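Local structure of DNA protection during starvation protein (Mycobacterium smegmatis, 2YW6) at residues B[15-20]-B[128-133]; B[104-109]-B[150-155]. The protein probably protects DNA from oxidative damage by oxidising ferrous iron with hydrogen peroxide and storing the ferric mineral inside a hollow shell of twelve identical subunits. One frame throughout, in Å; residues are numbered along the deposited sequence.

Overall arrangement
Helix 12-41 opens the chain and supplies residues 15-20, the first half of interaction 1. Helix 47-75 follows, then a long connection carrying the short helix 83-89, and helix 102-127 offers residues 104-109 to interaction 2. Interaction 1 closes its loop at 128-133, where the chain turns into helix 132-155; interaction 2 closes at 150-155. The segments alternate, so the two loops cross. With centres about 31 Å apart on opposite sides of the chain's centre, the contacts illustrate how a four-helix bundle is tied at both ends, one at the start of helix 132-155, where the turn enters it, the other near its far end.

Interaction 1: B[15-20]-B[128-133]; sequences SDVADL and EDLDLV
Val17 packs against Leu130 and Asp131, and the contact among the three is apolar. One methyl, Val17 CG2, sits 3.5 Å from Leu130 CB, while the outer part of the leucine, through CD1, reaches the same methyl at 4.1 Å. These two side chains run antiparallel alongside one another. Both methyls border the next residue: with Val17 CG1 anti to the backbone N (chi1 -176°), CG1 and CG2 of the valine each lie 4.1 Å from Asp131 CB, and here the side chains are nearly perpendicular. In the ferritin-like four-helix bundle, this joins the early turns of helix 12-41 to the short link between helices 102-127 and 132-155; Leu127 and Leu75, from helices 102-127 and 47-75, also pack on Val17. Asp131 adds polar bonds of its own as the N-cap of helix 132-155: its OD1 accepts a hydrogen bond from Ser134 N and its OD2 forms a salt bridge with Arg71 of helix 47-75, so this buried carboxylate is engaged through both oxygens. Arg121 of a second subunit adds a long, weak ion pair to Asp131 OD1.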
loop_
_atom_site.group_PDB
_atom_site.type_symbol
_atom_site.label_atom_id
_atom_site.label_comp_id
_atom_site.label_asym_id
_atom_site.label_seq_id
_atom_site.Cartn_x
_atom_site.Cartn_y
_atom_site.Cartn_z
ATOM N N SER B 15 -21.643 9.736 36.122
ATOM C CA SER B 15 -21.705 11.188 36.023
ATOM C C SER B 15 -20.355 11.772 36.432
ATOM O O SER B 15 -19.785 12.597 35.723
ATOM C CB SER B 15 -22.803 11.731 36.938
ATOM O OG SER B 15 -22.875 13.142 36.862
ATOM N N ASP B 16 -19.850 11.318 37.576
ATOM C CA ASP B 16 -18.568 11.773 38.116
ATOM C C ASP B 16 -17.405 11.464 37.175
ATOM O O ASP B 16 -16.507 12.284 36.988
ATOM C CB ASP B 16 -18.314 11.118 39.483
ATOM C CG ASP B 16 -19.323 11.550 40.537
ATOM O OD1 ASP B 16 -19.428 12.764 40.793
ATOM O OD2 ASP B 16 -20.006 10.674 41.112
ATOM N N VAL B 17 -17.411 10.270 36.598
ATOM C CA VAL B 17 -16.358 9.883 35.675
ATOM C C VAL B 17 -16.440 10.796 34.449
ATOM O O VAL B 17 -15.426 11.317 33.966
ATOM C CB VAL B 17 -16.531 8.428 35.212
ATOM C CG1 VAL B 17 -15.365 8.022 34.334
ATOM C CG2 VAL B 17 -16.645 7.508 36.410
ATOM N N ALA B 18 -17.664 10.984 33.958
ATOM C CA ALA B 18 -17.913 11.817 32.786
ATOM C C ALA B 18 -17.323 13.213 32.979
ATOM O O ALA B 18 -16.796 13.805 32.033
ATOM C CB ALA B 18 -19.431 11.896 32.498
ATOM N N ASP B 19 -17.397 13.732 34.200
ATOM C CA ASP B 19 -16.841 15.048 34.494
ATOM C C ASP B 19 -15.316 15.016 34.419
ATOM O O ASP B 19 -14.699 15.894 33.808
ATOM C CB ASP B 19 -17.295 15.512 35.873
ATOM C CG ASP B 19 -18.772 15.802 35.916
ATOM O OD1 ASP B 19 -19.266 16.248 36.966
ATOM O OD2 ASP B 19 -19.444 15.583 34.888
ATOM N N LEU B 20 -14.717 14.003 35.043
ATOM C CA LEU B 20 -13.270 13.846 35.019
ATOM C C LEU B 20 -12.781 13.853 33.583
ATOM O O LEU B 20 -11.776 14.493 33.268
ATOM C CB LEU B 20 -12.860 12.523 35.650
ATOM C CG LEU B 20 -12.592 12.447 37.143
ATOM C CD1 LEU B 20 -12.085 11.043 37.478
ATOM C CD2 LEU B 20 -11.560 13.474 37.528
ATOM N N GLU B 128 -9.941 4.582 39.666
ATOM C CA GLU B 128 -9.686 3.249 40.199
ATOM C C GLU B 128 -10.950 2.565 40.728
ATOM O O GLU B 128 -11.137 1.365 40.543
ATOM C CB GLU B 128 -8.637 3.324 41.318
ATOM C CG GLU B 128 -8.072 1.986 41.735
ATOM C CD GLU B 128 -7.297 1.312 40.618
ATOM O OE1 GLU B 128 -6.346 1.931 40.101
ATOM O OE2 GLU B 128 -7.628 0.162 40.255
ATOM N N ASP B 129 -11.827 3.324 41.374
ATOM C CA ASP B 129 -13.036 2.724 41.915
ATOM C C ASP B 129 -14.316 3.265 41.289
ATOM O O ASP B 129 -15.393 3.179 41.880
ATOM C CB ASP B 129 -13.064 2.913 43.430
ATOM C CG ASP B 129 -11.861 2.294 44.107
ATOM O OD1 ASP B 129 -11.642 1.077 43.928
ATOM O OD2 ASP B 129 -11.134 3.021 44.815
ATOM N N LEU B 130 -14.192 3.815 40.085
ATOM C CA LEU B 130 -15.338 4.369 39.380
ATOM C C LEU B 130 -15.575 3.675 38.052
ATOM O O LEU B 130 -16.695 3.271 37.746
ATOM C CB LEU B 130 -15.135 5.864 39.130
ATOM C CG LEU B 130 -15.144 6.771 40.356
ATOM C CD1 LEU B 130 -14.725 8.170 39.942
ATOM C CD2 LEU B 130 -16.535 6.781 40.982
ATOM N N ASP B 131 -14.511 3.535 37.267
ATOM C CA ASP B 131 -14.608 2.919 35.945
ATOM C C ASP B 131 -13.238 2.428 35.474
ATOM O O ASP B 131 -12.382 3.231 35.071
ATOM C CB ASP B 131 -15.146 3.947 34.947
ATOM C CG ASP B 131 -15.408 3.358 33.578
ATOM O OD1 ASP B 131 -14.718 2.397 33.182
ATOM O OD2 ASP B 131 -16.303 3.871 32.879
ATOM N N LEU B 132 -13.029 1.117 35.523
ATOM C CA LEU B 132 -11.760 0.558 35.079
ATOM C C LEU B 132 -11.489 0.837 33.599
ATOM O O LEU B 132 -10.356 1.126 33.221
ATOM C CB LEU B 132 -11.713 -0.959 35.316
ATOM C CG LEU B 132 -11.567 -1.405 36.767
ATOM C CD1 LEU B 132 -11.458 -2.919 36.825
ATOM C CD2 LEU B 132 -10.329 -0.746 37.369
ATOM N N VAL B 133 -12.525 0.739 32.766
ATOM C CA VAL B 133 -12.377 0.970 31.329
ATOM C C VAL B 133 -11.866 2.376 31.035
ATOM O O VAL B 133 -10.852 2.554 30.358
ATOM C CB VAL B 133 -13.714 0.745 30.590
ATOM C CG1 VAL B 133 -13.545 1.035 29.098
ATOM C CG2 VAL B 133 -14.177 -0.681 30.810
#

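Interaction 2: B[104-109]-B[150-155]; sequences AHLAAL and WFVRAH
Leu106 meets Val152 and His155, residues about one turn apart on helix 132-155. Its branch carbon CG lies 3.8 Å from Val152 CG1, the methyl that stands anti to the valine's backbone N (chi1 178°), and the two side chains meet at a slant. The same valine methyl also borders the backbone oxygen of Leu106. One turn further along helix 102-127, Leu109 CB approaches this methyl more loosely at 4.4 Å. The terminal methyl CD2 of Leu106 lies against the base of the histidine side chain, at a spacing from His155 CB that is doubtfully short, and comes to the imidazole obliquely.

What positions the imidazole is a bond within its own helix. Its first torsion sets the ring beside the backbone N, from where His155 ND1 donates to Phe151 O at 2.9 Å. The N-H...O angle is 154°, and the acceptor lies close to the ring plane, so the bond also helps to fix the ring's rotation. Phe47 of a neighbouring subunit meets this ring edge-to-face, extending the contact into the subunit interface. Further out, Met53 of helix 47-75 touches both Val152 and His155, Leu35 and Val38 of helix 12-41 pack on Leu109, and a salt bridge from Arg153 to Asp110 links the two helices again. Within these segments the helix axes approach to 9.1 Å, with their N-to-C directions 138° apart, as befits the antiparallel second hairpin of the ferritin-like four-helix bundle.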
loop_
_atom_site.group_PDB
_atom_site.type_symbol
_atom_site.label_atom_id
_atom_site.label_comp_id
_atom_site.label_asym_id
_atom_site.label_seq_id
_atom_site.Cartn_x
_atom_site.Cartn_y
_atom_site.Cartn_z
ATOM N N ALA B 104 13.457 27.854 24.124
ATOM C CA ALA B 104 12.322 28.515 24.756
ATOM C C ALA B 104 11.035 27.712 24.661
ATOM O O ALA B 104 10.354 27.494 25.669
ATOM C CB ALA B 104 12.115 29.899 24.145
ATOM N N HIS B 105 10.694 27.277 23.454
ATOM C CA HIS B 105 9.474 26.503 23.284
ATOM C C HIS B 105 9.535 25.161 23.999
ATOM O O HIS B 105 8.540 24.721 24.586
ATOM C CB HIS B 105 9.163 26.287 21.800
ATOM C CG HIS B 105 8.546 27.477 21.136
ATOM N ND1 HIS B 105 7.309 27.975 21.491
ATOM C CD2 HIS B 105 9.002 28.281 20.140
ATOM C CE1 HIS B 105 7.030 29.028 20.747
ATOM N NE2 HIS B 105 8.039 29.237 19.918
ATOM N N LEU B 106 10.685 24.501 23.979
ATOM C CA LEU B 106 10.751 23.211 24.649
ATOM C C LEU B 106 10.614 23.343 26.160
ATOM O O LEU B 106 9.912 22.557 26.795
ATOM C CB LEU B 106 12.028 22.470 24.245
ATOM C CG LEU B 106 11.773 21.450 23.115
ATOM C CD1 LEU B 106 10.778 21.967 22.081
ATOM C CD2 LEU B 106 13.085 21.130 22.451
ATOM N N ALA B 107 11.254 24.358 26.726
ATOM C CA ALA B 107 11.186 24.595 28.160
ATOM C C ALA B 107 9.733 24.830 28.554
ATOM O O ALA B 107 9.246 24.265 29.545
ATOM C CB ALA B 107 12.041 25.811 28.532
ATOM N N ALA B 108 9.044 25.658 27.765
ATOM C CA ALA B 108 7.640 25.982 28.005
ATOM C C ALA B 108 6.777 24.727 27.890
ATOM O O ALA B 108 5.909 24.497 28.732
ATOM C CB ALA B 108 7.155 27.059 27.006
ATOM N N LEU B 109 7.026 23.921 26.853
ATOM C CA LEU B 109 6.266 22.683 26.624
ATOM C C LEU B 109 6.487 21.655 27.723
ATOM O O LEU B 109 5.564 20.923 28.089
ATOM C CB LEU B 109 6.627 22.052 25.274
ATOM C CG LEU B 109 5.831 22.477 24.039
ATOM C CD1 LEU B 109 6.324 21.674 22.868
ATOM C CD2 LEU B 109 4.343 22.240 24.245
ATOM N N TRP B 150 9.618 13.326 27.688
ATOM C CA TRP B 150 11.015 12.948 27.755
ATOM C C TRP B 150 11.776 13.400 26.508
ATOM O O TRP B 150 12.909 13.877 26.614
ATOM C CB TRP B 150 11.181 11.441 27.932
ATOM C CG TRP B 150 12.613 11.073 27.827
ATOM C CD1 TRP B 150 13.640 11.575 28.569
ATOM C CD2 TRP B 150 13.198 10.198 26.859
ATOM N NE1 TRP B 150 14.835 11.075 28.118
ATOM C CE2 TRP B 150 14.597 10.229 27.069
ATOM C CE3 TRP B 150 12.687 9.398 25.833
ATOM C CZ2 TRP B 150 15.485 9.486 26.287
ATOM C CZ3 TRP B 150 13.574 8.657 25.051
ATOM C CH2 TRP B 150 14.959 8.707 25.284
ATOM N N PHE B 151 11.175 13.249 25.331
ATOM C CA PHE B 151 11.854 13.680 24.109
ATOM C C PHE B 151 12.092 15.171 24.203
ATOM O O PHE B 151 13.124 15.673 23.771
ATOM C CB PHE B 151 11.025 13.375 22.857
ATOM C CG PHE B 151 10.984 11.920 22.494
ATOM C CD1 PHE B 151 11.983 11.049 22.921
ATOM C CD2 PHE B 151 9.958 11.419 21.702
ATOM C CE1 PHE B 151 11.960 9.701 22.570
ATOM C CE2 PHE B 151 9.928 10.066 21.342
ATOM C CZ PHE B 151 10.935 9.207 21.783
ATOM N N VAL B 152 11.127 15.875 24.782
ATOM C CA VAL B 152 11.235 17.317 24.957
ATOM C C VAL B 152 12.405 17.617 25.891
ATOM O O VAL B 152 13.296 18.395 25.548
ATOM C CB VAL B 152 9.921 17.914 25.550
ATOM C CG1 VAL B 152 10.073 19.409 25.767
ATOM C CG2 VAL B 152 8.740 17.639 24.609
ATOM N N ARG B 153 12.403 16.992 27.065
ATOM C CA ARG B 153 13.464 17.186 28.055
ATOM C C ARG B 153 14.840 16.832 27.493
ATOM O O ARG B 153 15.840 17.489 27.812
ATOM C CB ARG B 153 13.188 16.334 29.298
ATOM C CG ARG B 153 11.903 16.705 29.982
ATOM C CD ARG B 153 11.550 15.762 31.116
ATOM N NE ARG B 153 10.619 16.410 32.034
ATOM C CZ ARG B 153 10.106 15.840 33.118
ATOM N NH1 ARG B 153 10.428 14.589 33.423
ATOM N NH2 ARG B 153 9.287 16.532 33.915
ATOM N N ALA B 154 14.878 15.785 26.666
ATOM C CA ALA B 154 16.113 15.319 26.046
ATOM C C ALA B 154 16.791 16.403 25.219
ATOM O O ALA B 154 18.007 16.386 25.067
ATOM C CB ALA B 154 15.837 14.091 25.172
ATOM N N HIS B 155 16.018 17.338 24.673
ATOM C CA HIS B 155 16.612 18.424 23.887
ATOM C C HIS B 155 17.304 19.436 24.795
ATOM O O HIS B 155 18.313 20.042 24.422
ATOM C CB HIS B 155 15.563 19.213 23.108
ATOM C CG HIS B 155 15.113 18.572 21.836
ATOM N ND1 HIS B 155 14.139 17.595 21.799
ATOM C CD2 HIS B 155 15.448 18.818 20.551
ATOM C CE1 HIS B 155 13.895 17.273 20.542
ATOM N NE2 HIS B 155 14.677 18.001 19.765
#